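Local coordinates for spore coat polysaccharide biosynthesis protein SpsE (Bacillus subtilis, PDB 1VLI), which probably acts as a sialic-acid-synthase-like enzyme (N-acylneuraminate-9-phosphate synthase activity) in making the spore coat polysaccharide, at residues 159-164 / 178-183; 142-145 / 149-152; 168-173 / 214-219. All blocks are in the same frame, centred on the assembly; numbering follows the deposited sequence.

The three contacts lie in neighbouring beta-alpha units of the NeuB-type TIM barrel. Contacts 1 and 2 have centres about 9 Å apart and follow each other in the chain, helix 148-155 leading into strand 161-164. Contacts 1 and 3 share helix 170-181, one using its C-terminal part and the other its first turn, with centres about 12 Å apart; a salt bridge joins them, R181 NH2 to E218 OE1 at 3.0 Å. Contacts 2 and 3, with centres about 15 Å apart, meet where I145 CD1 lies 3.9 Å from A168 CB. The zinc ion, bound by H226 and H248, is about 12 Å from the side chain of E144 and about 13 Å from that of F163.

Contact 1: 159-164 / 178-183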
loop_
_atom_site.group_PDB
_atom_site.type_symbol
_atom_site.label_atom_id
_atom_site.label_comp_id
_atom_site.label_asym_id
_atom_site.label_seq_id
_atom_site.Cartn_x
_atom_site.Cartn_y
_atom_site.Cartn_z
ATOM N N ARG A 159 8.099 -10.351 -8.535
ATOM C CA ARG A 159 6.989 -9.696 -9.156
ATOM C C ARG A 159 7.067 -8.194 -8.918
ATOM O O ARG A 159 7.810 -7.715 -8.030
ATOM C CB ARG A 159 5.698 -10.294 -8.613
ATOM C CG ARG A 159 5.386 -11.653 -9.236
ATOM C CD ARG A 159 5.084 -11.546 -10.757
ATOM N NE ARG A 159 5.154 -12.833 -11.453
ATOM C CZ ARG A 159 6.277 -13.388 -11.916
ATOM N NH1 ARG A 159 7.456 -12.777 -11.765
ATOM N NH2 ARG A 159 6.221 -14.566 -12.529
ATOM N N PRO A 160 6.344 -7.438 -9.734
ATOM C CA PRO A 160 6.245 -6.012 -9.526
ATOM C C PRO A 160 5.828 -5.645 -8.097
ATOM O O PRO A 160 5.091 -6.375 -7.427
ATOM C CB PRO A 160 5.182 -5.602 -10.539
ATOM C CG PRO A 160 5.390 -6.565 -11.641
ATOM C CD PRO A 160 5.620 -7.866 -10.948
HETATM N N MSE A 161 6.302 -4.489 -7.646
HETATM C CA MSE A 161 5.985 -4.029 -6.318
HETATM C C MSE A 161 5.536 -2.609 -6.336
HETATM O O MSE A 161 6.159 -1.768 -7.000
HETATM C CB MSE A 161 7.177 -4.233 -5.470
HETATM C CG MSE A 161 7.206 -5.686 -5.085
HETATM SE SE MSE A 161 8.488 -6.191 -3.882
HETATM C CE MSE A 161 7.969 -5.178 -2.244
ATOM N N ILE A 162 4.399 -2.356 -5.697
ATOM C CA ILE A 162 3.849 -0.999 -5.629
ATOM C C ILE A 162 3.823 -0.599 -4.185
ATOM O O ILE A 162 3.172 -1.288 -3.385
ATOM C CB ILE A 162 2.421 -0.962 -6.164
ATOM C CG1 ILE A 162 2.345 -1.598 -7.551
ATOM C CG2 ILE A 162 1.892 0.476 -6.196
ATOM C CD1 ILE A 162 0.924 -1.852 -8.005
ATOM N N PHE A 163 4.537 0.467 -3.819
ATOM C CA PHE A 163 4.476 0.875 -2.414
ATOM C C PHE A 163 4.011 2.310 -2.215
ATOM O O PHE A 163 4.259 3.173 -3.043
ATOM C CB PHE A 163 5.718 0.477 -1.618
ATOM C CG PHE A 163 6.945 1.296 -1.908
ATOM C CD1 PHE A 163 7.170 2.533 -1.247
ATOM C CD2 PHE A 163 7.917 0.818 -2.781
ATOM C CE1 PHE A 163 8.319 3.242 -1.459
ATOM C CE2 PHE A 163 9.084 1.557 -3.020
ATOM C CZ PHE A 163 9.295 2.762 -2.344
ATOM N N SER A 164 3.267 2.531 -1.140
ATOM C CA SER A 164 2.656 3.799 -0.902
ATOM C C SER A 164 3.492 4.597 0.093
ATOM O O SER A 164 4.313 4.043 0.817
ATOM C CB SER A 164 1.244 3.567 -0.410
ATOM O OG SER A 164 0.360 3.489 -1.524
ATOM N N ARG A 178 15.825 1.005 -1.940
ATOM C CA ARG A 178 17.092 0.282 -1.840
ATOM C C ARG A 178 16.954 -1.153 -1.395
ATOM O O ARG A 178 17.702 -2.007 -1.846
ATOM C CB ARG A 178 18.028 0.964 -0.841
ATOM C CG ARG A 178 18.839 2.068 -1.466
ATOM C CD ARG A 178 20.033 2.502 -0.626
ATOM N NE ARG A 178 21.237 1.747 -0.965
ATOM C CZ ARG A 178 22.463 2.063 -0.564
ATOM N NH1 ARG A 178 22.669 3.132 0.199
ATOM N NH2 ARG A 178 23.493 1.311 -0.930
ATOM N N THR A 179 16.047 -1.387 -0.455
ATOM C CA THR A 179 15.838 -2.701 0.127
ATOM C C THR A 179 15.285 -3.693 -0.913
ATOM O O THR A 179 15.631 -4.880 -0.900
ATOM C CB THR A 179 14.843 -2.567 1.308
ATOM O OG1 THR A 179 15.406 -1.739 2.332
ATOM C CG2 THR A 179 14.639 -3.873 1.994
ATOM N N ILE A 180 14.407 -3.212 -1.790
ATOM C CA ILE A 180 13.825 -4.054 -2.838
ATOM C C ILE A 180 14.863 -4.262 -3.929
ATOM O O ILE A 180 15.022 -5.377 -4.444
ATOM C CB ILE A 180 12.545 -3.413 -3.415
ATOM C CG1 ILE A 180 11.506 -3.271 -2.304
ATOM C CG2 ILE A 180 12.001 -4.228 -4.625
ATOM C CD1 ILE A 180 10.441 -2.239 -2.633
ATOM N N ARG A 181 15.570 -3.191 -4.277
ATOM C CA ARG A 181 16.570 -3.281 -5.302
ATOM C C ARG A 181 17.672 -4.235 -4.932
ATOM O O ARG A 181 18.096 -5.018 -5.778
ATOM C CB ARG A 181 17.139 -1.925 -5.635
ATOM C CG ARG A 181 16.339 -1.245 -6.665
ATOM C CD ARG A 181 17.039 -0.102 -7.270
ATOM N NE ARG A 181 17.914 -0.470 -8.379
ATOM C CZ ARG A 181 17.521 -0.602 -9.641
ATOM N NH1 ARG A 181 16.247 -0.425 -9.984
ATOM N NH2 ARG A 181 18.411 -0.924 -10.566
ATOM N N ALA A 182 18.106 -4.205 -3.670
ATOM C CA ALA A 182 19.210 -5.053 -3.212
ATOM C C ALA A 182 18.948 -6.548 -3.421
ATOM O O ALA A 182 19.894 -7.338 -3.439
ATOM C CB ALA A 182 19.532 -4.778 -1.741
ATOM N N GLU A 183 17.677 -6.944 -3.542
ATOM C CA GLU A 183 17.328 -8.363 -3.738
ATOM C C GLU A 183 17.253 -8.764 -5.203
ATOM O O GLU A 183 16.845 -9.875 -5.521
ATOM C CB GLU A 183 16.007 -8.715 -3.047
ATOM C CG GLU A 183 16.008 -8.540 -1.537
ATOM C CD GLU A 183 17.171 -9.236 -0.844
ATOM O OE1 GLU A 183 17.406 -10.434 -1.125
ATOM O OE2 GLU A 183 17.847 -8.585 -0.005
#
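I180, on helix 170-181, sends its side chain between M161 and F163 of strand 161-164, and all the contact across the interface is apolar. The M161-I180 pair meets tip to tip. The CE methyl of M161, a selenomethionine in this crystal, lies 3.9 Å from I180 CD1 and 4.0 Å from I180 CG1, while its selenium sits 4.1 Å from I180 CG2. The chain of M161 runs extended through chi2 and then bends at chi3 (64°), and the terminal methyl thus turns across the end of the isoleucine. F163 is met at a slant: CD2 and CE2 are both 4.0 Å from I180 CD1, and the methyl approaches the ring obliquely. With CG held between its backbone N and carbonyl carbon (chi1 74°), F163 brings the CD2-CE2 side of its ring to that methyl.

Polar interactions lie around this apolar patch. Strand 161-164 takes its backbone hydrogen bonds from both neighbours in the parallel sheet, M161 pairing with A189 and I162 with F138 and I140. Beyond the helix end, E183 forms a salt bridge with R156.

The arrangement is the strand-to-helix packing of a beta-alpha-beta unit in a TIM barrel, strand 161-164 being covered by the helix that leads on to strand 188-193. Cutting I180 back to an alanine here would probably open a gap between the helix and the strand, leaving M161 CE and F163 without their shared methyl partner. With three buried residues touching through carbon and selenium alone, the contact depends on shape fit and dispersion, without directional bonds.

Contact 2: 142-145 / 149-152; sequences SYEI and PLLK
L151 makes the closest approach to the loop, its CD1 methyl lying 3.5 Å from the carbonyl oxygen of I145. The other branch of the same leucine, CD2, is 4.2 Å from the backbone carbonyl O of E144, and the two methyls therefore sit against successive backbone carbonyls. L151 CG stands beside its own backbone N, opposite the carbonyl carbon (chi1 -61°), which directs the fork at the loop backbone. The neighbouring L150 adds a looser touch: its CD2 is 4.3 Å from E144 CG, the aliphatic middle of the glutamate. These are van der Waals contacts, and the 126 Å² they bury is modest.

The glutamate divides its roles along its length. Its CB points toward helix 148-155, but a bend at chi2 (67°) carries the carboxylate away from the leucines. There OE2 forms salt bridges with both R316 and R339, two arginines of the SAF-family region. The loop belongs to the C-terminal end of barrel strand 138-140, the side of a TIM barrel where active sites characteristically lie, and E144 thus ties this beta-alpha loop to the C-terminal part of the chain.

Behind the first shell, the loop backbone is shaped by a short 3-10 turn, with I145 N bonded to S142 O at 3.0 Å. The hydroxyl of S142 in turn is hydrogen-bonded to the backbone N of A166. I145 directs its CB away from the helix and packs against F163 and A176, while L151 also rests on A176 and T179 of helix 170-181.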
loop_
_atom_site.group_PDB
_atom_site.type_symbol
_atom_site.label_atom_id
_atom_site.label_comp_id
_atom_site.label_asym_id
_atom_site.label_seq_id
_atom_site.Cartn_x
_atom_site.Cartn_y
_atom_site.Cartn_z
ATOM N N SER A 142 1.106 2.235 3.133
ATOM C CA SER A 142 2.009 3.263 3.646
ATOM C C SER A 142 2.681 2.877 4.957
ATOM O O SER A 142 3.882 3.108 5.120
ATOM C CB SER A 142 1.273 4.598 3.823
ATOM O OG SER A 142 0.803 5.091 2.576
ATOM N N TYR A 143 1.924 2.281 5.884
ATOM C CA TYR A 143 2.452 2.025 7.242
ATOM C C TYR A 143 3.454 0.875 7.297
ATOM O O TYR A 143 4.204 0.756 8.263
ATOM C CB TYR A 143 1.330 1.844 8.272
ATOM C CG TYR A 143 0.420 3.043 8.363
ATOM C CD1 TYR A 143 0.945 4.347 8.306
ATOM C CD2 TYR A 143 -0.964 2.890 8.487
ATOM C CE1 TYR A 143 0.120 5.476 8.375
ATOM C CE2 TYR A 143 -1.810 4.020 8.562
ATOM C CZ TYR A 143 -1.252 5.308 8.511
ATOM O OH TYR A 143 -2.052 6.425 8.585
ATOM N N GLU A 144 3.485 0.067 6.242
ATOM C CA GLU A 144 4.529 -0.928 6.048
ATOM C C GLU A 144 5.701 -0.435 5.205
ATOM O O GLU A 144 6.517 -1.244 4.750
ATOM C CB GLU A 144 3.950 -2.192 5.399
ATOM C CG GLU A 144 3.197 -3.106 6.358
ATOM C CD GLU A 144 1.922 -2.491 6.893
ATOM O OE1 GLU A 144 1.110 -2.039 6.068
ATOM O OE2 GLU A 144 1.718 -2.478 8.131
ATOM N N ILE A 145 5.809 0.871 4.970
ATOM C CA ILE A 145 6.948 1.369 4.197
ATOM C C ILE A 145 8.298 1.012 4.832
ATOM O O ILE A 145 9.318 0.952 4.144
ATOM C CB ILE A 145 6.856 2.881 3.940
ATOM C CG1 ILE A 145 7.810 3.267 2.829
ATOM C CG2 ILE A 145 7.117 3.740 5.247
ATOM C CD1 ILE A 145 7.525 4.678 2.287
ATOM N N PRO A 149 12.080 -6.307 6.576
ATOM C CA PRO A 149 12.064 -7.771 6.380
ATOM C C PRO A 149 10.941 -8.207 5.421
ATOM O O PRO A 149 11.170 -9.055 4.551
ATOM C CB PRO A 149 11.887 -8.314 7.800
ATOM C CG PRO A 149 12.447 -7.175 8.705
ATOM C CD PRO A 149 11.932 -5.954 8.004
ATOM N N LEU A 150 9.766 -7.586 5.531
ATOM C CA LEU A 150 8.700 -7.834 4.571
ATOM C C LEU A 150 9.072 -7.392 3.162
ATOM O O LEU A 150 8.814 -8.126 2.203
ATOM C CB LEU A 150 7.383 -7.183 4.997
ATOM C CG LEU A 150 6.243 -7.277 3.966
ATOM C CD1 LEU A 150 5.756 -8.777 3.717
ATOM C CD2 LEU A 150 5.092 -6.370 4.324
ATOM N N LEU A 151 9.675 -6.213 3.009
ATOM C CA LEU A 151 10.005 -5.742 1.665
ATOM C C LEU A 151 11.003 -6.685 1.000
ATOM O O LEU A 151 10.935 -6.908 -0.187
ATOM C CB LEU A 151 10.536 -4.289 1.673
ATOM C CG LEU A 151 9.578 -3.217 2.198
ATOM C CD1 LEU A 151 10.292 -1.867 2.306
ATOM C CD2 LEU A 151 8.279 -3.083 1.357
ATOM N N LYS A 152 11.941 -7.211 1.781
ATOM C CA LYS A 152 12.979 -8.124 1.317
ATOM C C LYS A 152 12.339 -9.451 0.913
ATOM O O LYS A 152 12.693 -10.056 -0.092
ATOM C CB LYS A 152 13.951 -8.334 2.473
ATOM C CG LYS A 152 15.328 -8.848 2.121
ATOM C CD LYS A 152 16.098 -9.230 3.400
ATOM C CE LYS A 152 17.601 -9.482 3.147
ATOM N NZ LYS A 152 18.511 -8.742 4.102
#

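Contact 3: 168-173 / 214-219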
loop_
_atom_site.group_PDB
_atom_site.type_symbol
_atom_site.label_atom_id
_atom_site.label_comp_id
_atom_site.label_asym_id
_atom_site.label_seq_id
_atom_site.Cartn_x
_atom_site.Cartn_y
_atom_site.Cartn_z
ATOM N N ALA A 168 5.489 9.865 4.729
ATOM C CA ALA A 168 6.880 9.437 4.638
ATOM C C ALA A 168 7.727 10.642 4.316
ATOM O O ALA A 168 7.237 11.615 3.757
ATOM C CB ALA A 168 7.054 8.381 3.556
ATOM N N GLU A 169 8.998 10.577 4.678
ATOM C CA GLU A 169 9.954 11.531 4.174
ATOM C C GLU A 169 10.814 10.827 3.144
ATOM O O GLU A 169 10.659 9.615 2.912
ATOM C CB GLU A 169 10.754 12.097 5.321
ATOM C CG GLU A 169 9.823 12.799 6.279
ATOM C CD GLU A 169 10.520 13.875 7.054
ATOM O OE1 GLU A 169 11.528 13.574 7.724
ATOM O OE2 GLU A 169 10.052 15.019 6.983
ATOM N N ILE A 170 11.696 11.582 2.504
ATOM C CA ILE A 170 12.453 11.075 1.361
ATOM C C ILE A 170 13.367 9.875 1.721
ATOM O O ILE A 170 13.528 8.921 0.937
ATOM C CB ILE A 170 13.152 12.257 0.605
ATOM C CG1 ILE A 170 13.715 11.829 -0.750
ATOM C CG2 ILE A 170 14.213 12.962 1.461
ATOM C CD1 ILE A 170 12.688 11.606 -1.799
ATOM N N SER A 171 13.889 9.888 2.939
ATOM C CA SER A 171 14.764 8.837 3.387
ATOM C C SER A 171 14.030 7.511 3.576
ATOM O O SER A 171 14.606 6.459 3.318
ATOM C CB SER A 171 15.463 9.265 4.666
ATOM O OG SER A 171 14.510 9.827 5.538
ATOM N N ASP A 172 12.767 7.549 3.999
ATOM C CA ASP A 172 11.952 6.306 4.090
ATOM C C ASP A 172 11.689 5.726 2.704
ATOM O O ASP A 172 11.699 4.482 2.495
ATOM C CB ASP A 172 10.598 6.577 4.763
ATOM C CG ASP A 172 10.719 7.433 6.028
ATOM O OD1 ASP A 172 11.520 7.075 6.905
ATOM O OD2 ASP A 172 10.051 8.472 6.227
ATOM N N VAL A 173 11.448 6.630 1.754
ATOM C CA VAL A 173 11.140 6.221 0.396
ATOM C C VAL A 173 12.401 5.558 -0.175
ATOM O O VAL A 173 12.360 4.440 -0.742
ATOM C CB VAL A 173 10.647 7.401 -0.414
ATOM C CG1 VAL A 173 10.447 7.046 -1.828
ATOM C CG2 VAL A 173 9.335 7.876 0.124
ATOM N N ALA A 214 12.231 12.585 -10.428
ATOM C CA ALA A 214 13.613 12.959 -10.614
ATOM C C ALA A 214 14.470 12.265 -9.576
ATOM O O ALA A 214 15.525 11.741 -9.907
ATOM C CB ALA A 214 13.780 14.486 -10.573
ATOM N N ALA A 215 13.997 12.192 -8.333
ATOM C CA ALA A 215 14.795 11.571 -7.249
ATOM C C ALA A 215 15.045 10.074 -7.422
ATOM O O ALA A 215 16.095 9.588 -6.996
ATOM C CB ALA A 215 14.197 11.872 -5.838
ATOM N N PHE A 216 14.082 9.356 -8.029
ATOM C CA PHE A 216 14.171 7.912 -8.297
ATOM C C PHE A 216 13.888 7.617 -9.767
ATOM O O PHE A 216 12.838 7.041 -10.094
ATOM C CB PHE A 216 13.148 7.152 -7.431
ATOM C CG PHE A 216 13.324 7.391 -5.964
ATOM C CD1 PHE A 216 14.287 6.681 -5.239
ATOM C CD2 PHE A 216 12.558 8.351 -5.305
ATOM C CE1 PHE A 216 14.494 6.928 -3.882
ATOM C CE2 PHE A 216 12.754 8.599 -3.936
ATOM C CZ PHE A 216 13.736 7.893 -3.238
ATOM N N PRO A 217 14.814 7.956 -10.659
ATOM C CA PRO A 217 14.497 7.956 -12.068
ATOM C C PRO A 217 14.355 6.544 -12.635
ATOM O O PRO A 217 13.938 6.392 -13.776
ATOM C CB PRO A 217 15.680 8.725 -12.696
ATOM C CG PRO A 217 16.814 8.368 -11.850
ATOM C CD PRO A 217 16.233 8.262 -10.434
ATOM N N GLU A 218 14.666 5.517 -11.854
ATOM C CA GLU A 218 14.366 4.143 -12.294
ATOM C C GLU A 218 13.070 3.568 -11.704
ATOM O O GLU A 218 12.703 2.425 -11.997
ATOM C CB GLU A 218 15.533 3.199 -11.989
ATOM C CG GLU A 218 16.660 3.236 -13.012
ATOM C CD GLU A 218 17.890 2.505 -12.506
ATOM O OE1 GLU A 218 17.958 1.254 -12.651
ATOM O OE2 GLU A 218 18.783 3.185 -11.934
ATOM N N ALA A 219 12.402 4.330 -10.839
ATOM C CA ALA A 219 11.113 3.925 -10.300
ATOM C C ALA A 219 10.060 4.542 -11.207
ATOM O O ALA A 219 10.352 5.536 -11.910
ATOM C CB ALA A 219 10.955 4.407 -8.899
#
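V173 and I170, one turn apart at the start of helix 170-181, converge on the ring of F216, which follows helix 208-215 directly. The two helices are successive outer helices of the TIM barrel, separated in the chain by strand 188-193, and F216 fills the groove between them.

The tight part is V173 against F216, both buried. V173 CG1 comes 3.5 Å from F216 CE2 and 3.7 Å from F216 CZ, meeting the ring obliquely. That methyl is placed trans to the backbone N; the CB of V173 is directed toward the segment that carries the phenylalanine, and CG1 makes the touch. Strand 188-193 closes the inner side, since V173 and F216 both touch I190. The ring of F216 also meets that of W177.

Toward solvent the packing thins out. I170, partly exposed, sets out across rather than toward the other segment, and the bend at chi2 (74°) brings CD1 to the ring, 3.7 Å from F216 CE2; the two side chains run alongside each other, pointing opposite ways. The same methyl is 4.3 Å from the CB of A215, an exposed residue that contributes little area. I170 also lies on M211 and L212 of helix 208-215.

The first turn of helix 170-181 carries the reciprocal half of a capping box: the N-cap residue E169 donates its backbone N-H to D172 OD2 at 2.8 Å and 170°, meeting the oxygen on its anti side, 22° out of the carboxylate plane.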